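PDB 4CU9: beta-galactosidase from Streptococcus pneumoniae, which hydrolyses terminal beta-galactosides, the part in this crystal being a carbohydrate-binding module that probably attaches the enzyme to sugars. Local coordinates for residues R77-A82 / V151-V156; K159-R164 / M179-P184; L98-Y103 / E133-R138; A82-F87 / V174-M179. All coordinates share one frame; numbering follows the deposited sequence.

Contact 1 (R77-A82 / V151-V156)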
loop_
_atom_site.group_PDB
_atom_site.type_symbol
_atom_site.label_atom_id
_atom_site.label_comp_id
_atom_site.label_asym_id
_atom_site.label_seq_id
_atom_site.Cartn_x
_atom_site.Cartn_y
_atom_site.Cartn_z
ATOM N N ARG A 77 -9.431 7.938 11.175
ATOM C CA ARG A 77 -10.608 7.149 10.907
ATOM C C ARG A 77 -10.564 5.887 11.769
ATOM O O ARG A 77 -9.479 5.411 12.176
ATOM C CB ARG A 77 -10.672 6.751 9.424
ATOM C CG ARG A 77 -10.723 7.910 8.413
ATOM C CD ARG A 77 -12.108 8.174 7.811
ATOM N NE ARG A 77 -12.144 9.360 6.922
ATOM C CZ ARG A 77 -11.524 9.474 5.736
ATOM N NH1 ARG A 77 -10.800 8.491 5.229
ATOM N NH2 ARG A 77 -11.640 10.591 5.030
ATOM N N THR A 78 -11.738 5.301 11.981
ATOM C CA THR A 78 -11.808 3.960 12.553
ATOM C C THR A 78 -12.032 2.941 11.431
ATOM O O THR A 78 -13.005 3.020 10.680
ATOM C CB THR A 78 -12.915 3.825 13.620
ATOM O OG1 THR A 78 -12.675 4.735 14.691
ATOM C CG2 THR A 78 -12.964 2.434 14.185
ATOM N N VAL A 79 -11.148 1.960 11.340
ATOM C CA VAL A 79 -11.232 0.933 10.278
ATOM C C VAL A 79 -11.178 -0.484 10.837
ATOM O O VAL A 79 -10.579 -0.731 11.851
ATOM C CB VAL A 79 -10.156 1.134 9.185
ATOM C CG1 VAL A 79 -10.408 2.453 8.459
ATOM C CG2 VAL A 79 -8.750 1.150 9.767
ATOM N N ALA A 80 -11.858 -1.407 10.182
ATOM C CA ALA A 80 -11.905 -2.801 10.626
ATOM C C ALA A 80 -11.968 -3.770 9.447
ATOM O O ALA A 80 -12.128 -4.986 9.626
ATOM C CB ALA A 80 -13.105 -3.024 11.563
ATOM N N GLN A 81 -11.933 -3.244 8.237
ATOM C CA GLN A 81 -12.013 -4.089 7.055
ATOM C C GLN A 81 -11.088 -3.498 5.989
ATOM O O GLN A 81 -10.780 -2.297 6.005
ATOM C CB GLN A 81 -13.446 -4.158 6.532
ATOM C CG GLN A 81 -14.493 -4.582 7.583
ATOM C CD GLN A 81 -15.881 -4.648 6.988
ATOM O OE1 GLN A 81 -16.716 -3.758 7.193
ATOM N NE2 GLN A 81 -16.127 -5.686 6.243
ATOM N N ALA A 82 -10.658 -4.349 5.076
ATOM C CA ALA A 82 -9.795 -3.928 3.982
ATOM C C ALA A 82 -10.071 -4.776 2.775
ATOM O O ALA A 82 -10.568 -5.900 2.874
ATOM C CB ALA A 82 -8.332 -4.023 4.367
ATOM N N VAL A 151 -10.592 -8.595 3.824
ATOM C CA VAL A 151 -9.874 -8.758 5.077
ATOM C C VAL A 151 -10.643 -8.116 6.214
ATOM O O VAL A 151 -11.208 -7.052 6.047
ATOM C CB VAL A 151 -8.485 -8.071 4.971
ATOM C CG1 VAL A 151 -7.824 -7.868 6.333
ATOM C CG2 VAL A 151 -7.552 -8.775 4.000
ATOM N N THR A 152 -10.669 -8.784 7.379
ATOM C CA THR A 152 -11.211 -8.204 8.590
ATOM C C THR A 152 -10.168 -8.167 9.688
ATOM O O THR A 152 -9.216 -8.960 9.740
ATOM C CB THR A 152 -12.423 -9.009 9.120
ATOM O OG1 THR A 152 -12.048 -10.384 9.221
ATOM C CG2 THR A 152 -13.554 -8.923 8.195
ATOM N N PHE A 153 -10.352 -7.224 10.585
ATOM C CA PHE A 153 -9.546 -7.114 11.760
ATOM C C PHE A 153 -10.323 -6.427 12.875
ATOM O O PHE A 153 -11.364 -5.840 12.635
ATOM C CB PHE A 153 -8.202 -6.426 11.460
ATOM C CG PHE A 153 -8.301 -5.205 10.555
ATOM C CD1 PHE A 153 -8.404 -5.347 9.187
ATOM C CD2 PHE A 153 -8.324 -3.933 11.099
ATOM C CE1 PHE A 153 -8.496 -4.230 8.365
ATOM C CE2 PHE A 153 -8.401 -2.804 10.297
ATOM C CZ PHE A 153 -8.508 -2.955 8.927
ATOM N N LYS A 154 -9.816 -6.507 14.097
ATOM C CA LYS A 154 -10.403 -5.752 15.193
ATOM C C LYS A 154 -10.221 -4.244 14.906
ATOM O O LYS A 154 -9.168 -3.799 14.439
ATOM C CB LYS A 154 -9.789 -6.175 16.527
ATOM C CG LYS A 154 -10.271 -5.357 17.711
ATOM C CD LYS A 154 -9.883 -6.004 19.036
ATOM C CE LYS A 154 -10.397 -5.150 20.185
ATOM N NZ LYS A 154 -10.554 -5.921 21.444
ATOM N N ALA A 155 -11.277 -3.476 15.165
ATOM C CA ALA A 155 -11.297 -2.068 14.847
ATOM C C ALA A 155 -10.148 -1.300 15.505
ATOM O O ALA A 155 -9.847 -1.496 16.679
ATOM C CB ALA A 155 -12.637 -1.465 15.235
ATOM N N VAL A 156 -9.487 -0.461 14.718
ATOM C CA VAL A 156 -8.431 0.403 15.193
ATOM C C VAL A 156 -8.677 1.806 14.652
ATOM O O VAL A 156 -9.346 2.004 13.622
ATOM C CB VAL A 156 -7.019 -0.074 14.737
ATOM C CG1 VAL A 156 -6.667 -1.448 15.335
ATOM C CG2 VAL A 156 -6.920 -0.159 13.231
#

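Contact 2 (K159-R164 / M179-P184). Unlike the reference sequence in segment 159-164: Ala160 (reference Val). With EDO (1,2-ethanediol), chain D.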
loop_
_atom_site.group_PDB
_atom_site.type_symbol
_atom_site.label_atom_id
_atom_site.label_comp_id
_atom_site.label_asym_id
_atom_site.label_seq_id
_atom_site.Cartn_x
_atom_site.Cartn_y
_atom_site.Cartn_z
ATOM N N LYS A 159 -4.617 7.348 11.313
ATOM C CA LYS A 159 -4.524 8.379 10.280
ATOM C C LYS A 159 -3.941 7.812 8.991
ATOM O O LYS A 159 -4.016 8.451 7.924
ATOM C CB LYS A 159 -3.658 9.506 10.800
ATOM C CG LYS A 159 -4.377 10.299 11.878
ATOM C CD LYS A 159 -3.568 11.394 12.536
ATOM C CE LYS A 159 -4.424 11.954 13.691
ATOM N NZ LYS A 159 -3.911 13.163 14.392
ATOM N N ALA A 160 -3.347 6.629 9.090
ATOM C CA ALA A 160 -2.746 5.948 7.931
ATOM C C ALA A 160 -2.664 4.467 8.236
ATOM O O ALA A 160 -2.399 4.087 9.385
ATOM C CB ALA A 160 -1.350 6.474 7.631
ATOM N N MET A 161 -2.906 3.652 7.214
ATOM C CA MET A 161 -2.776 2.186 7.304
ATOM C C MET A 161 -1.891 1.776 6.148
ATOM O O MET A 161 -1.822 2.484 5.150
ATOM C CB MET A 161 -4.136 1.502 7.174
ATOM C CG MET A 161 -5.089 1.859 8.300
ATOM S SD MET A 161 -4.756 1.136 9.912
ATOM C CE MET A 161 -4.873 -0.599 9.578
ATOM N N ARG A 162 -1.163 0.683 6.318
ATOM C CA ARG A 162 -0.386 0.124 5.239
ATOM C C ARG A 162 -0.317 -1.393 5.310
ATOM O O ARG A 162 -0.593 -2.028 6.341
ATOM C CB ARG A 162 1.042 0.716 5.196
ATOM C CG ARG A 162 1.991 0.153 6.221
ATOM C CD ARG A 162 3.332 0.808 6.162
ATOM N NE ARG A 162 4.273 0.101 6.993
ATOM C CZ ARG A 162 5.572 0.347 7.035
ATOM N NH1 ARG A 162 6.095 1.324 6.279
ATOM N NH2 ARG A 162 6.338 -0.369 7.849
ATOM N N TRP A 163 0.116 -1.950 4.189
ATOM C CA TRP A 163 0.484 -3.347 4.107
ATOM C C TRP A 163 1.979 -3.383 3.851
ATOM O O TRP A 163 2.493 -2.767 2.856
ATOM C CB TRP A 163 -0.266 -4.061 2.978
ATOM C CG TRP A 163 -1.710 -4.226 3.226
ATOM C CD1 TRP A 163 -2.688 -3.397 2.856
ATOM C CD2 TRP A 163 -2.324 -5.265 3.984
ATOM N NE1 TRP A 163 -3.898 -3.860 3.290
ATOM C CE2 TRP A 163 -3.700 -5.010 4.002
ATOM C CE3 TRP A 163 -1.845 -6.385 4.644
ATOM C CZ2 TRP A 163 -4.612 -5.868 4.616
ATOM C CZ3 TRP A 163 -2.776 -7.247 5.273
ATOM C CH2 TRP A 163 -4.135 -6.966 5.229
ATOM N N ARG A 164 2.692 -4.035 4.766
ATOM C CA ARG A 164 4.137 -4.264 4.637
ATOM C C ARG A 164 4.312 -5.639 4.022
ATOM O O ARG A 164 3.944 -6.658 4.607
ATOM C CB ARG A 164 4.852 -4.126 5.971
ATOM C CG ARG A 164 6.373 -4.399 5.906
ATOM C CD ARG A 164 7.052 -3.885 7.158
ATOM N NE ARG A 164 6.579 -4.537 8.372
ATOM C CZ ARG A 164 6.893 -5.772 8.749
ATOM N NH1 ARG A 164 7.721 -6.540 8.038
ATOM N NH2 ARG A 164 6.398 -6.250 9.871
ATOM N N MET A 179 -6.331 -0.902 -3.280
ATOM C CA MET A 179 -6.163 -1.140 -1.850
ATOM C C MET A 179 -7.141 -0.208 -1.166
ATOM O O MET A 179 -7.103 0.993 -1.419
ATOM C CB MET A 179 -4.738 -0.811 -1.436
ATOM C CG MET A 179 -4.496 -0.795 0.046
ATOM S SD MET A 179 -2.839 -0.312 0.497
ATOM C CE MET A 179 -1.780 -1.498 -0.282
ATOM N N THR A 180 -7.975 -0.751 -0.289
ATOM C CA THR A 180 -9.016 0.015 0.398
ATOM C C THR A 180 -9.063 -0.380 1.872
ATOM O O THR A 180 -8.843 -1.572 2.231
ATOM C CB THR A 180 -10.399 -0.282 -0.231
ATOM O OG1 THR A 180 -10.302 -0.288 -1.654
ATOM C CG2 THR A 180 -11.395 0.757 0.148
ATOM N N PHE A 181 -9.360 0.609 2.715
ATOM C CA PHE A 181 -9.629 0.389 4.126
ATOM C C PHE A 181 -11.029 0.886 4.420
ATOM O O PHE A 181 -11.424 1.925 3.887
ATOM C CB PHE A 181 -8.595 1.097 4.988
ATOM C CG PHE A 181 -7.203 0.616 4.709
ATOM C CD1 PHE A 181 -6.749 -0.575 5.256
ATOM C CD2 PHE A 181 -6.396 1.292 3.803
ATOM C CE1 PHE A 181 -5.473 -1.038 4.961
ATOM C CE2 PHE A 181 -5.124 0.823 3.494
ATOM C CZ PHE A 181 -4.681 -0.358 4.058
ATOM N N LEU A 182 -11.768 0.184 5.279
ATOM C CA LEU A 182 -13.174 0.530 5.486
ATOM C C LEU A 182 -13.588 0.457 6.948
ATOM O O LEU A 182 -12.982 -0.252 7.715
ATOM C CB LEU A 182 -14.065 -0.392 4.673
ATOM C CG LEU A 182 -13.909 -0.374 3.145
ATOM C CD1 LEU A 182 -14.840 -1.402 2.536
ATOM C CD2 LEU A 182 -14.183 0.997 2.528
ATOM N N ALA A 183 -14.664 1.174 7.270
ATOM C CA ALA A 183 -15.226 1.300 8.609
ATOM C C ALA A 183 -15.747 -0.038 9.073
ATOM O O ALA A 183 -16.038 -0.891 8.253
ATOM C CB ALA A 183 -16.369 2.332 8.637
ATOM N N PRO A 184 -15.863 -0.228 10.394
ATOM C CA PRO A 184 -16.492 -1.452 10.892
ATOM C C PRO A 184 -17.906 -1.689 10.379
ATOM O O PRO A 184 -18.620 -0.733 10.036
ATOM C CB PRO A 184 -16.546 -1.241 12.423
ATOM C CG PRO A 184 -15.588 -0.133 12.711
ATOM C CD PRO A 184 -15.463 0.687 11.469
HETATM C C1 EDO D . 9.852 1.466 5.893
HETATM O O1 EDO D . 8.745 1.394 4.969
HETATM C C2 EDO D . 9.469 1.511 7.377
HETATM O O2 EDO D . 9.105 0.209 7.827
HETATM O O HOH W 1 -6.353 -2.836 2.010
#

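Contact 3 (L98-Y103 / E133-R138)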
loop_
_atom_site.group_PDB
_atom_site.type_symbol
_atom_site.label_atom_id
_atom_site.label_comp_id
_atom_site.label_asym_id
_atom_site.label_seq_id
_atom_site.Cartn_x
_atom_site.Cartn_y
_atom_site.Cartn_z
ATOM N N LEU A 98 2.569 -10.737 3.886
ATOM C CA LEU A 98 1.624 -9.598 3.923
ATOM C C LEU A 98 1.395 -9.298 5.408
ATOM O O LEU A 98 0.875 -10.160 6.137
ATOM C CB LEU A 98 0.297 -10.057 3.223
ATOM C CG LEU A 98 -0.875 -9.120 3.028
ATOM C CD1 LEU A 98 -0.553 -7.961 2.088
ATOM C CD2 LEU A 98 -2.106 -9.821 2.504
ATOM N N VAL A 99 1.821 -8.130 5.885
ATOM C CA VAL A 99 1.565 -7.697 7.272
ATOM C C VAL A 99 0.754 -6.411 7.230
ATOM O O VAL A 99 1.128 -5.437 6.493
ATOM C CB VAL A 99 2.868 -7.405 8.044
ATOM C CG1 VAL A 99 2.573 -6.886 9.435
ATOM C CG2 VAL A 99 3.749 -8.648 8.073
ATOM N N LEU A 100 -0.348 -6.385 7.964
ATOM C CA LEU A 100 -1.145 -5.156 8.103
ATOM C C LEU A 100 -0.588 -4.322 9.241
ATOM O O LEU A 100 -0.413 -4.807 10.349
ATOM C CB LEU A 100 -2.621 -5.473 8.384
ATOM C CG LEU A 100 -3.598 -4.304 8.579
ATOM C CD1 LEU A 100 -3.695 -3.449 7.320
ATOM C CD2 LEU A 100 -4.978 -4.833 8.934
ATOM N N GLU A 101 -0.424 -3.032 9.012
ATOM C CA GLU A 101 0.039 -2.129 10.033
ATOM C C GLU A 101 -0.711 -0.822 10.084
ATOM O O GLU A 101 -1.154 -0.264 9.069
ATOM C CB GLU A 101 1.533 -1.824 9.856
ATOM C CG GLU A 101 2.411 -3.051 9.956
ATOM C CD GLU A 101 3.884 -2.793 9.694
ATOM O OE1 GLU A 101 4.203 -1.953 8.823
ATOM O OE2 GLU A 101 4.715 -3.449 10.381
ATOM N N ARG A 102 -0.825 -0.306 11.304
ATOM C CA ARG A 102 -1.432 0.997 11.535
ATOM C C ARG A 102 -0.363 1.987 11.968
ATOM O O ARG A 102 0.569 1.634 12.675
ATOM C CB ARG A 102 -2.547 0.902 12.587
ATOM C CG ARG A 102 -2.085 0.477 13.966
ATOM C CD ARG A 102 -3.280 0.293 14.900
ATOM N NE ARG A 102 -2.914 -0.248 16.211
ATOM C CZ ARG A 102 -2.617 0.480 17.281
ATOM N NH1 ARG A 102 -2.619 1.795 17.226
ATOM N NH2 ARG A 102 -2.330 -0.123 18.425
ATOM N N TYR A 103 -0.501 3.240 11.545
ATOM C CA TYR A 103 0.482 4.247 11.870
ATOM C C TYR A 103 0.346 4.643 13.344
ATOM O O TYR A 103 -0.742 4.924 13.799
ATOM C CB TYR A 103 0.348 5.450 10.949
ATOM C CG TYR A 103 1.387 6.500 11.194
ATOM C CD1 TYR A 103 2.719 6.267 10.847
ATOM C CD2 TYR A 103 1.054 7.724 11.795
ATOM C CE1 TYR A 103 3.678 7.230 11.092
ATOM C CE2 TYR A 103 2.024 8.679 12.055
ATOM C CZ TYR A 103 3.327 8.424 11.688
ATOM O OH TYR A 103 4.315 9.367 11.906
ATOM N N GLU A 133 2.570 -0.289 13.729
ATOM C CA GLU A 133 2.170 -1.402 14.616
ATOM C C GLU A 133 1.358 -2.438 13.832
ATOM O O GLU A 133 0.351 -2.102 13.189
ATOM C CB GLU A 133 1.367 -0.827 15.789
ATOM C CG GLU A 133 0.779 -1.850 16.757
ATOM C CD GLU A 133 1.740 -2.352 17.793
ATOM O OE1 GLU A 133 2.977 -2.170 17.633
ATOM O OE2 GLU A 133 1.248 -2.942 18.791
ATOM N N ALA A 134 1.780 -3.703 13.940
ATOM C CA ALA A 134 1.107 -4.818 13.293
ATOM C C ALA A 134 -0.323 -5.017 13.791
ATOM O O ALA A 134 -0.620 -4.878 15.001
ATOM C CB ALA A 134 1.895 -6.123 13.467
ATOM N N VAL A 135 -1.194 -5.363 12.857
ATOM C CA VAL A 135 -2.613 -5.586 13.153
ATOM C C VAL A 135 -2.952 -7.017 12.699
ATOM O O VAL A 135 -2.825 -7.334 11.518
ATOM C CB VAL A 135 -3.492 -4.507 12.484
ATOM C CG1 VAL A 135 -4.978 -4.813 12.615
ATOM C CG2 VAL A 135 -3.189 -3.121 13.056
ATOM N N PRO A 136 -3.347 -7.912 13.645
ATOM C CA PRO A 136 -3.714 -9.249 13.177
ATOM C C PRO A 136 -4.980 -9.190 12.326
ATOM O O PRO A 136 -5.861 -8.375 12.574
ATOM C CB PRO A 136 -3.949 -10.049 14.495
ATOM C CG PRO A 136 -3.383 -9.222 15.581
ATOM C CD PRO A 136 -3.480 -7.795 15.117
ATOM N N TYR A 137 -5.082 -10.033 11.308
ATOM C CA TYR A 137 -6.198 -9.935 10.372
ATOM C C TYR A 137 -6.609 -11.338 9.888
ATOM O O TYR A 137 -5.851 -12.325 10.067
ATOM C CB TYR A 137 -5.800 -8.984 9.188
ATOM C CG TYR A 137 -4.751 -9.550 8.274
ATOM C CD1 TYR A 137 -5.097 -10.350 7.214
ATOM C CD2 TYR A 137 -3.403 -9.333 8.507
ATOM C CE1 TYR A 137 -4.143 -10.897 6.382
ATOM C CE2 TYR A 137 -2.434 -9.883 7.696
ATOM C CZ TYR A 137 -2.811 -10.666 6.637
ATOM O OH TYR A 137 -1.851 -11.207 5.827
ATOM N N ARG A 138 -7.797 -11.422 9.303
ATOM C CA ARG A 138 -8.233 -12.611 8.577
ATOM C C ARG A 138 -8.576 -12.239 7.139
ATOM O O ARG A 138 -9.260 -11.257 6.929
ATOM C CB ARG A 138 -9.456 -13.206 9.259
ATOM C CG ARG A 138 -9.222 -13.638 10.700
ATOM C CD ARG A 138 -8.237 -14.811 10.799
ATOM N NE ARG A 138 -8.089 -15.243 12.190
ATOM C CZ ARG A 138 -7.104 -16.004 12.665
ATOM N NH1 ARG A 138 -6.141 -16.460 11.868
ATOM N NH2 ARG A 138 -7.095 -16.326 13.960
HETATM O O HOH W 2 -0.627 -8.185 10.158
HETATM O O HOH W 3 -2.662 -3.146 16.563
#

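Contact 4 (A82-F87 / V174-M179). With CA (calcium ion), chain C.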
loop_
_atom_site.group_PDB
_atom_site.type_symbol
_atom_site.label_atom_id
_atom_site.label_comp_id
_atom_site.label_asym_id
_atom_site.label_seq_id
_atom_site.Cartn_x
_atom_site.Cartn_y
_atom_site.Cartn_z
ATOM N N ALA A 82 -10.658 -4.349 5.076
ATOM C CA ALA A 82 -9.795 -3.928 3.982
ATOM C C ALA A 82 -10.071 -4.776 2.775
ATOM O O ALA A 82 -10.568 -5.900 2.874
ATOM C CB ALA A 82 -8.332 -4.023 4.367
ATOM N N LYS A 83 -9.735 -4.224 1.621
ATOM C CA LYS A 83 -9.783 -4.950 0.357
ATOM C C LYS A 83 -8.459 -4.809 -0.348
ATOM O O LYS A 83 -7.845 -3.727 -0.337
ATOM C CB LYS A 83 -10.860 -4.411 -0.559
ATOM C CG LYS A 83 -12.241 -4.756 -0.040
ATOM C CD LYS A 83 -13.300 -3.990 -0.781
ATOM C CE LYS A 83 -14.667 -4.219 -0.172
ATOM N NZ LYS A 83 -15.277 -5.449 -0.727
ATOM N N LEU A 84 -8.057 -5.896 -0.976
ATOM C CA LEU A 84 -6.800 -5.984 -1.681
ATOM C C LEU A 84 -7.028 -6.577 -3.053
ATOM O O LEU A 84 -7.647 -7.653 -3.149
ATOM C CB LEU A 84 -5.877 -6.916 -0.890
ATOM C CG LEU A 84 -5.396 -6.447 0.472
ATOM C CD1 LEU A 84 -4.687 -7.547 1.234
ATOM C CD2 LEU A 84 -4.408 -5.347 0.229
ATOM N N HIS A 85 -6.562 -5.914 -4.111
ATOM C CA HIS A 85 -6.634 -6.477 -5.471
ATOM C C HIS A 85 -5.224 -6.512 -6.055
ATOM O O HIS A 85 -4.665 -5.451 -6.390
ATOM C CB HIS A 85 -7.511 -5.596 -6.351
ATOM C CG HIS A 85 -7.974 -6.238 -7.622
ATOM N ND1 HIS A 85 -7.479 -7.428 -8.101
ATOM C CD2 HIS A 85 -8.922 -5.846 -8.511
ATOM C CE1 HIS A 85 -8.101 -7.748 -9.228
ATOM N NE2 HIS A 85 -8.990 -6.809 -9.492
ATOM N N PHE A 86 -4.651 -7.695 -6.170
ATOM C CA PHE A 86 -3.310 -7.862 -6.691
ATOM C C PHE A 86 -3.319 -8.148 -8.173
ATOM O O PHE A 86 -4.313 -8.657 -8.722
ATOM C CB PHE A 86 -2.584 -8.985 -5.943
ATOM C CG PHE A 86 -2.335 -8.663 -4.501
ATOM C CD1 PHE A 86 -1.345 -7.767 -4.153
ATOM C CD2 PHE A 86 -3.053 -9.273 -3.494
ATOM C CE1 PHE A 86 -1.104 -7.448 -2.842
ATOM C CE2 PHE A 86 -2.802 -8.988 -2.189
ATOM C CZ PHE A 86 -1.814 -8.090 -1.860
ATOM N N PHE A 87 -2.172 -7.878 -8.801
ATOM C CA PHE A 87 -1.987 -8.097 -10.219
ATOM C C PHE A 87 -0.748 -8.943 -10.384
ATOM O O PHE A 87 0.102 -8.955 -9.505
ATOM C CB PHE A 87 -1.764 -6.767 -10.923
ATOM C CG PHE A 87 -1.317 -6.883 -12.366
ATOM C CD1 PHE A 87 -2.241 -7.052 -13.372
ATOM C CD2 PHE A 87 0.023 -6.752 -12.710
ATOM C CE1 PHE A 87 -1.846 -7.129 -14.699
ATOM C CE2 PHE A 87 0.426 -6.789 -14.029
ATOM C CZ PHE A 87 -0.511 -6.989 -15.029
ATOM N N VAL A 174 6.004 -6.393 -6.328
ATOM C CA VAL A 174 4.584 -6.596 -6.003
ATOM C C VAL A 174 3.772 -5.686 -6.899
ATOM O O VAL A 174 4.201 -4.554 -7.232
ATOM C CB VAL A 174 4.299 -6.300 -4.502
ATOM C CG1 VAL A 174 2.810 -6.503 -4.122
ATOM C CG2 VAL A 174 5.185 -7.157 -3.623
ATOM N N ALA A 175 2.587 -6.155 -7.298
ATOM C CA ALA A 175 1.679 -5.362 -8.102
ATOM C C ALA A 175 0.257 -5.362 -7.549
ATOM O O ALA A 175 -0.247 -6.405 -7.082
ATOM C CB ALA A 175 1.680 -5.847 -9.551
ATOM N N MET A 176 -0.360 -4.186 -7.535
ATOM C CA MET A 176 -1.707 -4.025 -7.022
ATOM C C MET A 176 -2.531 -3.103 -7.856
ATOM O O MET A 176 -2.044 -2.068 -8.366
ATOM C CB MET A 176 -1.748 -3.472 -5.572
ATOM C CG MET A 176 -0.959 -4.230 -4.549
ATOM S SD MET A 176 -1.215 -3.654 -2.846
ATOM C CE MET A 176 -2.856 -4.193 -2.508
ATOM N N ILE A 177 -3.811 -3.456 -7.939
ATOM C CA ILE A 177 -4.779 -2.659 -8.675
ATOM C C ILE A 177 -5.621 -1.782 -7.760
ATOM O O ILE A 177 -6.088 -0.739 -8.179
ATOM C CB ILE A 177 -5.666 -3.599 -9.520
ATOM C CG1 ILE A 177 -4.828 -4.171 -10.658
ATOM C CG2 ILE A 177 -6.897 -2.901 -10.075
ATOM C CD1 ILE A 177 -5.409 -5.463 -11.213
ATOM N N GLU A 178 -5.866 -2.249 -6.539
ATOM C CA GLU A 178 -6.631 -1.482 -5.586
ATOM C C GLU A 178 -6.299 -1.892 -4.163
ATOM O O GLU A 178 -6.013 -3.052 -3.876
ATOM C CB GLU A 178 -8.143 -1.595 -5.858
ATOM C CG GLU A 178 -8.995 -0.537 -5.159
ATOM C CD GLU A 178 -8.978 0.832 -5.813
ATOM O OE1 GLU A 178 -8.365 1.011 -6.907
ATOM O OE2 GLU A 178 -9.609 1.753 -5.248
ATOM N N MET A 179 -6.331 -0.902 -3.280
ATOM C CA MET A 179 -6.163 -1.140 -1.850
ATOM C C MET A 179 -7.141 -0.208 -1.166
ATOM O O MET A 179 -7.103 0.993 -1.419
ATOM C CB MET A 179 -4.738 -0.811 -1.436
ATOM C CG MET A 179 -4.496 -0.795 0.046
ATOM S SD MET A 179 -2.839 -0.312 0.497
ATOM C CE MET A 179 -1.780 -1.498 -0.282
HETATM CA CA CA C . -7.286 1.103 -8.864
HETATM O O HOH W 4 -6.552 0.857 -11.043
#

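Contact 1 (R77-A82 / V151-V156)
Residues Val79 to Ala82 pair with Val151 to Val156 as antiparallel neighbours in the beta-sandwich of this galactose-binding-like module. Hydrogen-bonded pairs stand at both ends. Val79 N reaches Val156 O at 2.9 Å and Val156 N returns to Val79 O. Further on, Ala82 and Val151 exchange two bonds of their own. Between them the register shifts by two residues, a beta bulge. One bond crosses this part: Phe153 N to Ala80 O, 3.0 Å, with the donor 44° out of the carbonyl plane. Phe153 CG sits between its own backbone N and carbonyl carbon (chi1 43°), and the ring lies against the opposite strand. Ala80 C is 3.5 Å above the ring plane, over its centre. Ring atom CE2 comes 3.4 Å from Val79 O, and CE1 is 4.0 Å from Ala82 CB. Methyl CG2 of Val79 touches both Val156 CG2, at 4.1 Å, and CE2 of the ring. Ala80 CB packs on Ala155 CB. Leu182 of the last strand bonds to both Ala80 and Gln81, which makes a classic beta bulge on the other edge of residues 77-82. The polar groups that cross here are all backbone, while the side chains meet through carbon. The pairing thus rests on main-chain bonds, with the Phe153 ring packed flat on the backbone where the regular pattern breaks.

Contact 2 (K159-R164 / M179-P184)
Met161 CB sits on the ring of Phe181 like a knob on a plate. It lies 3.6 Å from the ring centroid and 10° off the normal, a CH-pi contact. The opposite face of the ring carries a water, offset toward the rim. This water accepts from Trp163 NE1 at 3.0 Å and donates to Thr180 O at 2.8 Å, so it satisfies the buried indole N-H. Trp163 itself lies beside Phe181, the planes only 17° apart but slid so far that the rings barely overlap. Met179 fills the flank of the indole. Its SD lies in the ring plane at the edge, 5.0 Å from the centroid of the five-membered ring, a Met-aromatic contact. Its chain bends at chi3 (-59°), and CE lies 3.8 Å from Trp163 CD1. No direct hydrogen bond joins the two segments. This is core packing between strands 160-166 and 173-182 of the beta-sandwich. Strand 97-103 adds Leu98 and Leu100 beside Trp163, and strand 73-86 adds Ala82 beside Phe181.

Contact 3 (L98-Y103 / E133-R138)
Arg102 and Glu133 bond through their backbones in both directions, Arg102 N to Glu133 O at 2.9 Å and Glu133 N to Arg102 O at 3.0 Å. Next along, Val135 N donates to Leu100 O at 2.7 Å. The return path runs through a water, which accepts from Leu100 N and donates to Val135 O. Tyr137 then carries the contact on with its side chain. Its CG sits between its own backbone N and carbonyl carbon (chi1 69°), and the ring extends to residues 98-103. Its hydroxyl donates to Leu98 O at 2.9 Å, from 47° above the carbonyl plane. Strands 97-103 and 132-139 are thus antiparallel partners in the beta-sandwich, and a water and then the tyrosine hydroxyl take over beyond Val135. Leu100 CD2 packs on Val135 CG1 at 3.7 Å. Arg102 and Glu133 side chains run side by side, pointing the same way, but no salt bridge forms. Arg102 NH2 stays 4.6 Å from Glu133 OE2, which lies well out of the guanidinium plane. Arg102 NE is satisfied by a second water, in the guanidinium plane, which donates to Ala134 O at 3.1 Å. Glu101 takes no polar partner from residues 133-138. Its two carboxylate oxygens make salt bridges to Arg162 and Arg164 on the next strand.

Contact 4 (A82-F87 / V174-M179)
Ile177 and Glu178 face His85 across the strands and bind the calcium ion. Ile177 O and the carboxylate OE1 of Glu178 lie 2.3 Å and 2.2 Å from the metal, and a water adds a third ligand. Tyr37, Asp40 and Asp42 complete the site. Glu178 bends at chi2 (78°), turning CD toward the ion. Its second oxygen accepts from Gly41 N, which should steady the carboxylate. Behind this shell is a classic beta bulge. His85 O receives Ile177 N at 2.7 Å and, weakly, Glu178 N, while His85 N donates to Glu178 O. Ile177 CD1 lies over the imidazole face of His85, 4.1 Å from its centroid. On the other sheet face, Met176 runs alongside Phe86, CG 3.6 Å from CD1 of the ring. Its SD stands oblique to that ring, a Met-aromatic contact. Phe87 N closes the pairing with Ala175 O at 3.0 Å. Strand 73-86 lies between strands 173-182 and 149-158, with Trp163 and Met165 of strand 160-166 packing on the Leu84 and Phe86 side.

Overall arrangement
Contacts 2 and 4 are buried near the centre of the module, whereas contacts 1 and 3 lie further out and are partly exposed. Contacts 1 and 4 share strand 73-86 and Ala82. Contacts 2 and 4 share strand 173-182 and Met179. Contact 3 touches contact 1 where Arg138 N meets Thr152 O, and contact 2 where Glu101 pairs with Arg162. Contacts 1, 3 and 4 are strand pairings built on backbone bonds, with waters prominent in contact 3. Contact 2 is side-chain packing between strands that are not paired. Contact 4 alone supplies calcium ligands; the nearest side-chain atom of Met179, shared with contact 2, is about 8 Å from the ion.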